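Local coordinates for protein NADH oxidase (Thermus thermophilus, PDB 6RVB) that reduces coenzyme A disulfides with electrons from NADH by way of a bound FAD, as a flavoprotein of the pyridine nucleotide-disulfide oxidoreductase family, at residues 128-133 against 237-242; 152-157 against 173-178; 182-187 against 205-210. All blocks are in the same frame, centred on the assembly; numbering follows the deposited sequence.

Overall arrangement
All three contacts reach one five-stranded parallel sheet, ordered 130-131, 236-239, 151-155, 174-178, 205-208, the core of the NAD-binding Rossmann-type domain. Contact 1 joins the first two strands and contact 2 the third and fourth; contact 3 ties the fifth strand, at the edge opposite 130-131, to the loop after strand 174-178. Centres of contacts 1 and 2, and of 2 and 3, lie about 10 Å apart, those of 1 and 3 about 17 Å. Along the chain contact 2 closes before contact 3 opens, both nested inside the loop closed by contact 1. Contacts 1 and 2 touch the bound NAD, at the C-terminal ends of central strands, and H187 of contact 3 reaches it too.

Contact 1 of 3, residues 128-133 against 237-242; sequences EGVYTL and VLLATG. With NAD (nicotinamide-adenine-dinucleotide), chain F.
Y131 is gripped through its backbone between V237 and L239: Y131 N donates to V237 O at 2.7 Å, and L239 N to Y131 O at 2.8 Å. A third bond, V237 N to G129 O at 3.1 Å, precedes them, and the three set V130 beside V237 and Y131 beside L238 in parallel register. V130 and V237 point to one face of the sheet, where V130 CG1, anti to the backbone N (chi1 179°), lies 4.0 Å from V237 CG2 and 3.9 Å from L239 CD1. On the face of Y131 and L238, CD1 of L238 packs 4.0 Å from L133 CB. The Y131 ring has V237 O at its edge, near its plane. The contact adds short strand 130-131, in parallel, to the edge of a Rossmann-type sheet. The loop after strand 236-239 carries NAD-binding residues, as is usual at the C-terminal ends of such strands: NAD O3B donates to A240 O at 3.1 Å, and G242 N makes a weak bond to NAD O1N. T241 OG1 is held by S118 O, and T241 lies against the NAD ribose. L133 touches the FAD and packs on helix 46-50. Y131 leans on R141, L142 and A145 of helix 136-145, L238 meets A164 and F168 of helix 159-170, and strand 236-239 continues the sheet through backbone bonds from L238 to A153 and L155.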
loop_
_atom_site.group_PDB
_atom_site.type_symbol
_atom_site.label_atom_id
_atom_site.label_comp_id
_atom_site.label_asym_id
_atom_site.label_seq_id
_atom_site.Cartn_x
_atom_site.Cartn_y
_atom_site.Cartn_z
ATOM N N GLU A 128 -28.393 -33.215 1.739
ATOM C CA GLU A 128 -27.150 -33.908 1.774
ATOM C C GLU A 128 -26.068 -33.082 1.135
ATOM O O GLU A 128 -24.892 -33.053 1.594
ATOM C CB GLU A 128 -27.279 -35.231 1.077
ATOM C CG GLU A 128 -26.049 -36.097 1.202
ATOM C CD GLU A 128 -25.966 -36.818 2.544
ATOM O OE1 GLU A 128 -26.462 -36.217 3.547
ATOM O OE2 GLU A 128 -25.417 -37.973 2.578
ATOM N N GLY A 129 -26.390 -32.374 0.089
ATOM C CA GLY A 129 -25.255 -31.679 -0.476
ATOM C C GLY A 129 -25.265 -30.213 -0.166
ATOM O O GLY A 129 -24.799 -29.389 -0.940
ATOM N N VAL A 130 -25.830 -29.861 0.973
ATOM C CA VAL A 130 -25.908 -28.452 1.350
ATOM C C VAL A 130 -24.805 -28.213 2.351
ATOM O O VAL A 130 -24.693 -28.924 3.329
ATOM C CB VAL A 130 -27.251 -28.143 1.988
ATOM C CG1 VAL A 130 -27.287 -26.771 2.368
ATOM C CG2 VAL A 130 -28.370 -28.455 1.022
ATOM N N TYR A 131 -23.974 -27.218 2.092
ATOM C CA TYR A 131 -22.809 -26.954 2.937
ATOM C C TYR A 131 -22.659 -25.531 3.516
ATOM O O TYR A 131 -23.301 -24.562 3.113
ATOM C CB TYR A 131 -21.568 -27.273 2.149
ATOM C CG TYR A 131 -21.456 -28.697 1.705
ATOM C CD1 TYR A 131 -20.853 -29.662 2.520
ATOM C CD2 TYR A 131 -21.858 -29.075 0.464
ATOM C CE1 TYR A 131 -20.690 -30.972 2.116
ATOM C CE2 TYR A 131 -21.705 -30.388 0.055
ATOM C CZ TYR A 131 -21.138 -31.330 0.895
ATOM O OH TYR A 131 -21.061 -32.603 0.461
ATOM N N THR A 132 -21.715 -25.431 4.430
ATOM C CA THR A 132 -21.404 -24.180 5.119
ATOM C C THR A 132 -19.883 -24.037 5.220
ATOM O O THR A 132 -19.187 -25.040 5.156
ATOM C CB THR A 132 -22.042 -24.318 6.433
ATOM O OG1 THR A 132 -23.063 -23.347 6.524
ATOM C CG2 THR A 132 -21.055 -24.223 7.602
ATOM N N LEU A 133 -19.319 -22.842 5.279
ATOM C CA LEU A 133 -17.831 -22.783 5.220
ATOM C C LEU A 133 -17.258 -21.982 6.297
ATOM O O LEU A 133 -17.040 -20.809 6.119
ATOM C CB LEU A 133 -17.313 -22.097 3.975
ATOM C CG LEU A 133 -16.119 -22.775 3.339
ATOM C CD1 LEU A 133 -15.221 -21.787 2.600
ATOM C CD2 LEU A 133 -15.361 -23.501 4.333
ATOM N N VAL A 237 -24.722 -27.062 -3.006
ATOM C CA VAL A 237 -25.042 -25.726 -2.596
ATOM C C VAL A 237 -24.298 -25.352 -1.311
ATOM O O VAL A 237 -24.335 -26.127 -0.345
ATOM C CB VAL A 237 -26.602 -25.414 -2.561
ATOM C CG1 VAL A 237 -27.403 -26.492 -3.185
ATOM C CG2 VAL A 237 -27.129 -25.045 -1.223
ATOM N N LEU A 238 -23.615 -24.176 -1.371
ATOM C CA LEU A 238 -22.945 -23.466 -0.265
ATOM C C LEU A 238 -23.810 -22.321 0.286
ATOM O O LEU A 238 -24.236 -21.442 -0.473
ATOM C CB LEU A 238 -21.642 -22.835 -0.739
ATOM C CG LEU A 238 -20.755 -22.141 0.324
ATOM C CD1 LEU A 238 -20.163 -23.045 1.280
ATOM C CD2 LEU A 238 -19.590 -21.495 -0.273
ATOM N N LEU A 239 -24.063 -22.307 1.596
ATOM C CA LEU A 239 -24.878 -21.281 2.252
ATOM C C LEU A 239 -23.906 -20.259 2.783
ATOM O O LEU A 239 -23.220 -20.466 3.753
ATOM C CB LEU A 239 -25.667 -21.911 3.422
ATOM C CG LEU A 239 -26.760 -22.876 2.965
ATOM C CD1 LEU A 239 -27.516 -23.334 4.107
ATOM C CD2 LEU A 239 -27.686 -22.312 1.912
ATOM N N ALA A 240 -23.806 -19.141 2.138
ATOM C CA ALA A 240 -22.820 -18.151 2.530
ATOM C C ALA A 240 -23.474 -16.856 2.894
ATOM O O ALA A 240 -23.295 -15.905 2.205
ATOM C CB ALA A 240 -21.933 -17.916 1.420
ATOM N N THR A 241 -24.219 -16.853 3.977
ATOM C CA THR A 241 -25.289 -15.925 4.224
ATOM C C THR A 241 -25.046 -15.208 5.544
ATOM O O THR A 241 -25.990 -14.648 6.142
ATOM C CB THR A 241 -26.705 -16.662 4.359
ATOM O OG1 THR A 241 -26.514 -17.865 5.109
ATOM C CG2 THR A 241 -27.311 -17.029 3.043
ATOM N N GLY A 242 -23.820 -15.256 6.028
ATOM C CA GLY A 242 -23.541 -14.522 7.234
ATOM C C GLY A 242 -23.323 -15.313 8.502
ATOM O O GLY A 242 -23.639 -16.465 8.602
HETATM P PA NAD F . -21.914 -11.535 4.691
HETATM O O1A NAD F . -20.645 -10.779 4.380
HETATM O O2A NAD F . -22.822 -11.041 5.693
HETATM O O5B NAD F . -22.804 -11.740 3.344
HETATM C C5B NAD F . -23.598 -10.785 2.557
HETATM C C4B NAD F . -25.085 -11.237 2.354
HETATM O O4B NAD F . -26.198 -10.846 1.504
HETATM C C3B NAD F . -24.833 -12.593 1.916
HETATM O O3B NAD F . -24.252 -13.087 3.053
HETATM C C2B NAD F . -26.249 -13.050 1.772
HETATM O O2B NAD F . -26.962 -13.880 2.679
HETATM C C1B NAD F . -27.088 -11.878 1.946
HETATM N N9A NAD F . -27.975 -12.887 1.239
HETATM C C8A NAD F . -28.000 -13.335 -0.111
HETATM N N7A NAD F . -28.939 -14.304 -0.405
HETATM C C5A NAD F . -29.503 -14.510 0.775
HETATM C C6A NAD F . -30.490 -15.370 0.995
HETATM N N6A NAD F . -30.840 -15.985 -0.068
HETATM N N1A NAD F . -30.984 -15.535 2.257
HETATM C C2A NAD F . -30.370 -14.745 3.244
HETATM N N3A NAD F . -29.311 -13.856 3.033
HETATM C C4A NAD F . -28.913 -13.727 1.801
HETATM O O3 NAD F . -21.460 -12.917 5.259
HETATM P PN NAD F . -20.232 -13.903 4.889
HETATM O O1N NAD F . -20.807 -15.242 5.404
HETATM O O2N NAD F . -19.761 -13.811 3.506
HETATM O O5D NAD F . -19.077 -13.210 5.732
HETATM C C5D NAD F . -18.239 -13.980 6.560
HETATM C C4D NAD F . -17.365 -13.212 7.564
HETATM O O4D NAD F . -16.140 -13.893 7.938
HETATM C C3D NAD F . -17.025 -11.884 6.934
HETATM O O3D NAD F . -17.982 -10.824 7.140
HETATM C C2D NAD F . -15.727 -11.658 7.646
HETATM O O2D NAD F . -16.004 -11.308 8.955
HETATM C C1D NAD F . -15.086 -13.016 7.725
HETATM N N1N NAD F . -14.487 -13.101 6.370
HETATM C C2N NAD F . -13.589 -12.113 5.977
HETATM C C3N NAD F . -12.974 -12.079 4.704
HETATM C C7N NAD F . -11.982 -10.984 4.305
HETATM O O7N NAD F . -11.857 -9.766 5.005
HETATM N N7N NAD F . -11.211 -11.174 3.228
HETATM C C4N NAD F . -13.287 -13.105 3.796
HETATM C C5N NAD F . -14.195 -14.082 4.167
HETATM C C6N NAD F . -14.790 -14.062 5.445
#

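Contact 2 of 3, residues 152-157 against 173-178; sequences AAILGA and LQVTLL. With NAD (nicotinamide-adenine-dinucleotide), chain F.
Strands 152-155 and 174-178 run side by side in parallel as the two strands of a beta-alpha-beta unit, with helix 159-170 as the crossover between them; their short axes come within 4.8 Å at an angle of 21°. Five backbone bonds hold the pair. A152 N donates to Q174 O at 2.7 Å, T176 N to A152 O, I154 N to T176 O, L178 N to I154 O, and G156 N to L178 O. Side chains alternate between the faces. On the helix side I154 CG1 is anti to the carbonyl carbon (chi1 -64°), which puts CG2 anti to the backbone N, where it meets L177 CD2 at 4.2 Å. The same CD2 lies 3.7 Å from A157 CB and 3.5 Å from G156 O. A152 CB packs 4.0 Å from L173 CD1, and F168 of the helix touches A152, I154 and V175. On the face of A153 and L155, L178 CD1 meets A153 CB and L155 CD1, both at 4.2 Å. Beyond the strand, A157 N is bonded to E179 OE1. G156 lies in a GxGxxG-like turn, and a CB there would be crowded by NAD C3B and by the preceding carbonyl. L155 CD2 lies 3.5 Å from NAD N6A. The chemistry is thus of two kinds: apolar side chains pack on both faces of the strand pair, while backbone bonds as far as G156 fix the glycine turn where the NAD adenosine rests, consistent with a Rossmann-type dinucleotide site.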
loop_
_atom_site.group_PDB
_atom_site.type_symbol
_atom_site.label_atom_id
_atom_site.label_comp_id
_atom_site.label_asym_id
_atom_site.label_seq_id
_atom_site.Cartn_x
_atom_site.Cartn_y
_atom_site.Cartn_z
ATOM N N ALA A 152 -22.726 -25.939 -9.009
ATOM C CA ALA A 152 -22.896 -25.421 -7.636
ATOM C C ALA A 152 -23.747 -24.170 -7.626
ATOM O O ALA A 152 -23.782 -23.396 -8.613
ATOM C CB ALA A 152 -21.598 -25.181 -6.978
ATOM N N ALA A 153 -24.474 -24.020 -6.523
ATOM C CA ALA A 153 -25.189 -22.773 -6.224
ATOM C C ALA A 153 -24.687 -22.230 -4.887
ATOM O O ALA A 153 -24.657 -22.947 -3.877
ATOM C CB ALA A 153 -26.718 -22.983 -6.167
ATOM N N ILE A 154 -24.284 -20.967 -4.871
ATOM C CA ILE A 154 -23.873 -20.353 -3.628
ATOM C C ILE A 154 -24.898 -19.299 -3.266
ATOM O O ILE A 154 -25.125 -18.377 -4.032
ATOM C CB ILE A 154 -22.508 -19.678 -3.872
ATOM C CG1 ILE A 154 -21.447 -20.682 -4.216
ATOM C CG2 ILE A 154 -22.038 -18.855 -2.679
ATOM C CD1 ILE A 154 -20.358 -20.077 -4.756
ATOM N N LEU A 155 -25.559 -19.456 -2.142
ATOM C CA LEU A 155 -26.423 -18.400 -1.648
ATOM C C LEU A 155 -25.579 -17.351 -0.987
ATOM O O LEU A 155 -24.951 -17.648 -0.028
ATOM C CB LEU A 155 -27.356 -18.943 -0.574
ATOM C CG LEU A 155 -28.735 -19.207 -1.150
ATOM C CD1 LEU A 155 -28.668 -20.482 -1.854
ATOM C CD2 LEU A 155 -29.726 -19.275 -0.107
ATOM N N GLY A 156 -25.540 -16.135 -1.462
ATOM C CA GLY A 156 -24.870 -15.114 -0.693
ATOM C C GLY A 156 -23.709 -14.485 -1.378
ATOM O O GLY A 156 -22.779 -15.196 -1.543
ATOM N N ALA A 157 -23.735 -13.205 -1.755
ATOM C CA ALA A 157 -22.589 -12.608 -2.406
ATOM C C ALA A 157 -21.734 -11.627 -1.596
ATOM O O ALA A 157 -21.373 -10.575 -2.123
ATOM C CB ALA A 157 -22.968 -12.002 -3.708
ATOM N N LEU A 173 -16.404 -26.700 -11.420
ATOM C CA LEU A 173 -17.883 -26.720 -11.356
ATOM C C LEU A 173 -18.469 -25.547 -12.112
ATOM O O LEU A 173 -17.766 -24.572 -12.426
ATOM C CB LEU A 173 -18.447 -26.717 -9.935
ATOM C CG LEU A 173 -17.662 -27.327 -8.819
ATOM C CD1 LEU A 173 -18.545 -27.597 -7.715
ATOM C CD2 LEU A 173 -17.029 -28.551 -9.207
ATOM N N GLN A 174 -19.741 -25.642 -12.475
ATOM C CA GLN A 174 -20.290 -24.470 -13.046
ATOM C C GLN A 174 -20.930 -23.801 -11.847
ATOM O O GLN A 174 -21.492 -24.491 -10.989
ATOM C CB GLN A 174 -21.165 -24.751 -14.274
ATOM C CG GLN A 174 -22.433 -25.569 -14.062
ATOM C CD GLN A 174 -23.396 -25.535 -15.324
ATOM O OE1 GLN A 174 -23.029 -24.923 -16.337
ATOM N NE2 GLN A 174 -24.595 -26.194 -15.258
ATOM N N VAL A 175 -20.772 -22.486 -11.688
ATOM C CA VAL A 175 -21.347 -21.917 -10.476
ATOM C C VAL A 175 -22.254 -20.790 -10.726
ATOM O O VAL A 175 -21.939 -19.911 -11.513
ATOM C CB VAL A 175 -20.310 -21.572 -9.355
ATOM C CG1 VAL A 175 -18.891 -22.092 -9.669
ATOM C CG2 VAL A 175 -20.323 -20.149 -9.022
ATOM N N THR A 176 -23.397 -20.824 -10.070
ATOM C CA THR A 176 -24.272 -19.691 -10.165
ATOM C C THR A 176 -24.502 -19.118 -8.752
ATOM O O THR A 176 -24.814 -19.866 -7.816
ATOM C CB THR A 176 -25.484 -20.082 -10.992
ATOM O OG1 THR A 176 -26.644 -19.406 -10.497
ATOM C CG2 THR A 176 -25.646 -21.557 -10.917
ATOM N N LEU A 177 -24.268 -17.813 -8.575
ATOM C CA LEU A 177 -24.405 -17.107 -7.274
ATOM C C LEU A 177 -25.750 -16.437 -7.132
ATOM O O LEU A 177 -26.086 -15.529 -7.914
ATOM C CB LEU A 177 -23.431 -15.973 -7.251
ATOM C CG LEU A 177 -22.293 -15.860 -6.306
ATOM C CD1 LEU A 177 -21.548 -14.722 -6.912
ATOM C CD2 LEU A 177 -22.721 -15.449 -4.986
ATOM N N LEU A 178 -26.505 -16.832 -6.124
ATOM C CA LEU A 178 -27.793 -16.197 -5.803
ATOM C C LEU A 178 -27.691 -15.169 -4.655
ATOM O O LEU A 178 -27.429 -15.530 -3.517
ATOM C CB LEU A 178 -28.753 -17.329 -5.426
ATOM C CG LEU A 178 -28.720 -18.526 -6.397
ATOM C CD1 LEU A 178 -29.404 -19.755 -5.952
ATOM C CD2 LEU A 178 -29.286 -18.162 -7.706
HETATM P PA NAD F . -21.914 -11.535 4.691
HETATM O O1A NAD F . -20.645 -10.779 4.380
HETATM O O2A NAD F . -22.822 -11.041 5.693
HETATM O O5B NAD F . -22.804 -11.740 3.344
HETATM C C5B NAD F . -23.598 -10.785 2.557
HETATM C C4B NAD F . -25.085 -11.237 2.354
HETATM O O4B NAD F . -26.198 -10.846 1.504
HETATM C C3B NAD F . -24.833 -12.593 1.916
HETATM O O3B NAD F . -24.252 -13.087 3.053
HETATM C C2B NAD F . -26.249 -13.050 1.772
HETATM O O2B NAD F . -26.962 -13.880 2.679
HETATM C C1B NAD F . -27.088 -11.878 1.946
HETATM N N9A NAD F . -27.975 -12.887 1.239
HETATM C C8A NAD F . -28.000 -13.335 -0.111
HETATM N N7A NAD F . -28.939 -14.304 -0.405
HETATM C C5A NAD F . -29.503 -14.510 0.775
HETATM C C6A NAD F . -30.490 -15.370 0.995
HETATM N N6A NAD F . -30.840 -15.985 -0.068
HETATM N N1A NAD F . -30.984 -15.535 2.257
HETATM C C2A NAD F . -30.370 -14.745 3.244
HETATM N N3A NAD F . -29.311 -13.856 3.033
HETATM C C4A NAD F . -28.913 -13.727 1.801
HETATM O O3 NAD F . -21.460 -12.917 5.259
HETATM P PN NAD F . -20.232 -13.903 4.889
HETATM O O1N NAD F . -20.807 -15.242 5.404
HETATM O O2N NAD F . -19.761 -13.811 3.506
HETATM O O5D NAD F . -19.077 -13.210 5.732
HETATM C C5D NAD F . -18.239 -13.980 6.560
HETATM C C4D NAD F . -17.365 -13.212 7.564
HETATM O O4D NAD F . -16.140 -13.893 7.938
HETATM C C3D NAD F . -17.025 -11.884 6.934
HETATM O O3D NAD F . -17.982 -10.824 7.140
HETATM C C2D NAD F . -15.727 -11.658 7.646
HETATM O O2D NAD F . -16.004 -11.308 8.955
HETATM C C1D NAD F . -15.086 -13.016 7.725
HETATM N N1N NAD F . -14.487 -13.101 6.370
HETATM C C2N NAD F . -13.589 -12.113 5.977
HETATM C C3N NAD F . -12.974 -12.079 4.704
HETATM C C7N NAD F . -11.982 -10.984 4.305
HETATM O O7N NAD F . -11.857 -9.766 5.005
HETATM N N7N NAD F . -11.211 -11.174 3.228
HETATM C C4N NAD F . -13.287 -13.105 3.796
HETATM C C5N NAD F . -14.195 -14.082 4.167
HETATM C C6N NAD F . -14.790 -14.062 5.445
#

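Contact 3 of 3, residues 182-187 against 205-210; sequences DRPLPH and VEVWTG
T209 makes the one hydrogen bond across this contact, a weak one: its OG1 donates to D182 O over 3.4 Å. The methyl of the same threonine lies alongside the backbone, CG2 3.8 Å from D182 CA and 3.7 Å from D182 O, so both branches of the side chain rest on this one residue. An alanine here would remove OG1 and CG2, and would probably leave D182 O without this donor and the loop less firmly tied to the end of strand 205-208. Apolar contact is a single meeting: the ring carbon CG of P184 meets the CG2 methyl of V207 at 4.3 Å, and P184 also packs on A157 while V207 touches K197 and E201 of helix 190-202. Charge acts within the loop itself. D182 OD2 lies in the plane of the R183 guanidinium at its edge, 3.6 Å from R183 NE in a salt bridge. R183 NH2 has a second acidic partner in E344 OE2, and these two carboxylates would probably help hold its guanidinium in place. Backbone bonds place both segments: L185 pairs with A157 of the glycine turn, and E206 and W208 pair with strand 174-178. The loop runs from the end of strand 205-208, at D182, to the NAD, at H187, in the connection from strand 174-178 through helix 190-202 to strand 205-208, a parallel beta-alpha-beta crossover of the Rossmann-type NAD domain.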
loop_
_atom_site.group_PDB
_atom_site.type_symbol
_atom_site.label_atom_id
_atom_site.label_comp_id
_atom_site.label_asym_id
_atom_site.label_seq_id
_atom_site.Cartn_x
_atom_site.Cartn_y
_atom_site.Cartn_z
ATOM N N ASP A 182 -29.450 -6.420 -4.397
ATOM C CA ASP A 182 -29.383 -6.111 -5.821
ATOM C C ASP A 182 -28.030 -6.082 -6.447
ATOM O O ASP A 182 -27.901 -5.772 -7.635
ATOM C CB ASP A 182 -29.990 -4.738 -6.117
ATOM C CG ASP A 182 -29.286 -3.617 -5.364
ATOM O OD1 ASP A 182 -29.354 -3.565 -4.095
ATOM O OD2 ASP A 182 -28.667 -2.777 -6.024
ATOM N N ARG A 183 -27.005 -6.354 -5.679
ATOM C CA ARG A 183 -25.693 -6.355 -6.263
ATOM C C ARG A 183 -24.821 -7.327 -5.483
ATOM O O ARG A 183 -25.119 -7.667 -4.353
ATOM C CB ARG A 183 -25.168 -4.928 -6.240
ATOM C CG ARG A 183 -24.690 -4.470 -4.935
ATOM C CD ARG A 183 -24.360 -2.990 -4.844
ATOM N NE ARG A 183 -25.558 -2.314 -4.359
ATOM C CZ ARG A 183 -25.589 -1.515 -3.323
ATOM N NH1 ARG A 183 -24.509 -1.258 -2.668
ATOM N NH2 ARG A 183 -26.697 -0.949 -2.966
ATOM N N PRO A 184 -23.746 -7.811 -6.082
ATOM C CA PRO A 184 -22.829 -8.460 -5.162
ATOM C C PRO A 184 -22.173 -7.443 -4.175
ATOM O O PRO A 184 -22.043 -6.253 -4.482
ATOM C CB PRO A 184 -21.799 -9.052 -6.083
ATOM C CG PRO A 184 -22.273 -8.783 -7.467
ATOM C CD PRO A 184 -23.171 -7.676 -7.410
ATOM N N LEU A 185 -21.733 -7.941 -3.008
ATOM C CA LEU A 185 -21.128 -7.125 -1.966
ATOM C C LEU A 185 -21.988 -5.928 -1.701
ATOM O O LEU A 185 -21.463 -4.841 -1.717
ATOM C CB LEU A 185 -19.754 -6.653 -2.385
ATOM C CG LEU A 185 -18.534 -6.553 -1.455
ATOM C CD1 LEU A 185 -18.117 -5.151 -1.576
ATOM C CD2 LEU A 185 -18.789 -6.913 -0.019
ATOM N N PRO A 186 -23.293 -6.154 -1.413
ATOM C CA PRO A 186 -24.423 -5.264 -1.148
ATOM C C PRO A 186 -24.127 -4.359 -0.013
ATOM O O PRO A 186 -24.720 -3.349 0.103
ATOM C CB PRO A 186 -25.466 -6.194 -0.599
ATOM C CG PRO A 186 -24.978 -7.471 -0.826
ATOM C CD PRO A 186 -23.573 -7.478 -0.880
ATOM N N HIS A 187 -23.202 -4.724 0.840
ATOM C CA HIS A 187 -22.982 -3.951 2.030
ATOM C C HIS A 187 -22.075 -2.796 1.731
ATOM O O HIS A 187 -21.793 -2.062 2.625
ATOM C CB HIS A 187 -22.420 -4.834 3.133
ATOM C CG HIS A 187 -23.434 -5.812 3.691
ATOM N ND1 HIS A 187 -23.111 -7.052 4.225
ATOM C CD2 HIS A 187 -24.786 -5.707 3.795
ATOM C CE1 HIS A 187 -24.217 -7.655 4.639
ATOM N NE2 HIS A 187 -25.247 -6.868 4.362
ATOM N N VAL A 205 -19.200 -17.180 -13.980
ATOM C CA VAL A 205 -20.096 -17.389 -12.848
ATOM C C VAL A 205 -21.366 -16.675 -13.269
ATOM O O VAL A 205 -21.319 -15.611 -13.882
ATOM C CB VAL A 205 -19.523 -16.748 -11.609
ATOM C CG1 VAL A 205 -20.559 -16.609 -10.589
ATOM C CG2 VAL A 205 -18.340 -17.495 -11.110
ATOM N N GLU A 206 -22.510 -17.265 -13.016
ATOM C CA GLU A 206 -23.708 -16.541 -13.293
ATOM C C GLU A 206 -24.152 -15.824 -12.040
ATOM O O GLU A 206 -24.298 -16.463 -11.020
ATOM C CB GLU A 206 -24.754 -17.526 -13.706
ATOM C CG GLU A 206 -24.905 -17.580 -15.203
ATOM C CD GLU A 206 -26.231 -18.182 -15.555
ATOM O OE1 GLU A 206 -26.830 -17.729 -16.546
ATOM O OE2 GLU A 206 -26.692 -19.094 -14.806
ATOM N N VAL A 207 -24.402 -14.518 -12.054
ATOM C CA VAL A 207 -24.860 -13.920 -10.782
ATOM C C VAL A 207 -26.334 -13.477 -10.856
ATOM O O VAL A 207 -26.612 -12.603 -11.631
ATOM C CB VAL A 207 -23.818 -12.830 -10.265
ATOM C CG1 VAL A 207 -22.650 -12.672 -11.213
ATOM C CG2 VAL A 207 -24.422 -11.521 -10.031
ATOM N N TRP A 208 -27.252 -14.161 -10.166
ATOM C CA TRP A 208 -28.648 -13.791 -10.004
ATOM C C TRP A 208 -28.731 -12.715 -8.850
ATOM O O TRP A 208 -28.216 -12.865 -7.783
ATOM C CB TRP A 208 -29.526 -14.996 -9.510
ATOM C CG TRP A 208 -30.201 -16.124 -10.447
ATOM C CD1 TRP A 208 -31.416 -16.941 -10.229
ATOM C CD2 TRP A 208 -29.696 -16.558 -11.653
ATOM N NE1 TRP A 208 -31.616 -17.847 -11.284
ATOM C CE2 TRP A 208 -30.574 -17.618 -12.164
ATOM C CE3 TRP A 208 -28.588 -16.184 -12.375
ATOM C CZ2 TRP A 208 -30.308 -18.245 -13.345
ATOM C CZ3 TRP A 208 -28.320 -16.827 -13.543
ATOM C CH2 TRP A 208 -29.173 -17.841 -14.035
ATOM N N THR A 209 -29.486 -11.666 -9.027
ATOM C CA THR A 209 -29.616 -10.664 -8.030
ATOM C C THR A 209 -31.093 -10.572 -7.598
ATOM O O THR A 209 -31.975 -11.076 -8.278
ATOM C CB THR A 209 -29.236 -9.450 -8.768
ATOM O OG1 THR A 209 -27.962 -9.067 -8.290
ATOM C CG2 THR A 209 -30.370 -8.294 -8.734
ATOM N N GLY A 210 -31.389 -9.926 -6.490
ATOM C CA GLY A 210 -32.749 -9.872 -6.033
ATOM C C GLY A 210 -33.544 -11.164 -6.044
ATOM O O GLY A 210 -34.676 -11.176 -6.425
#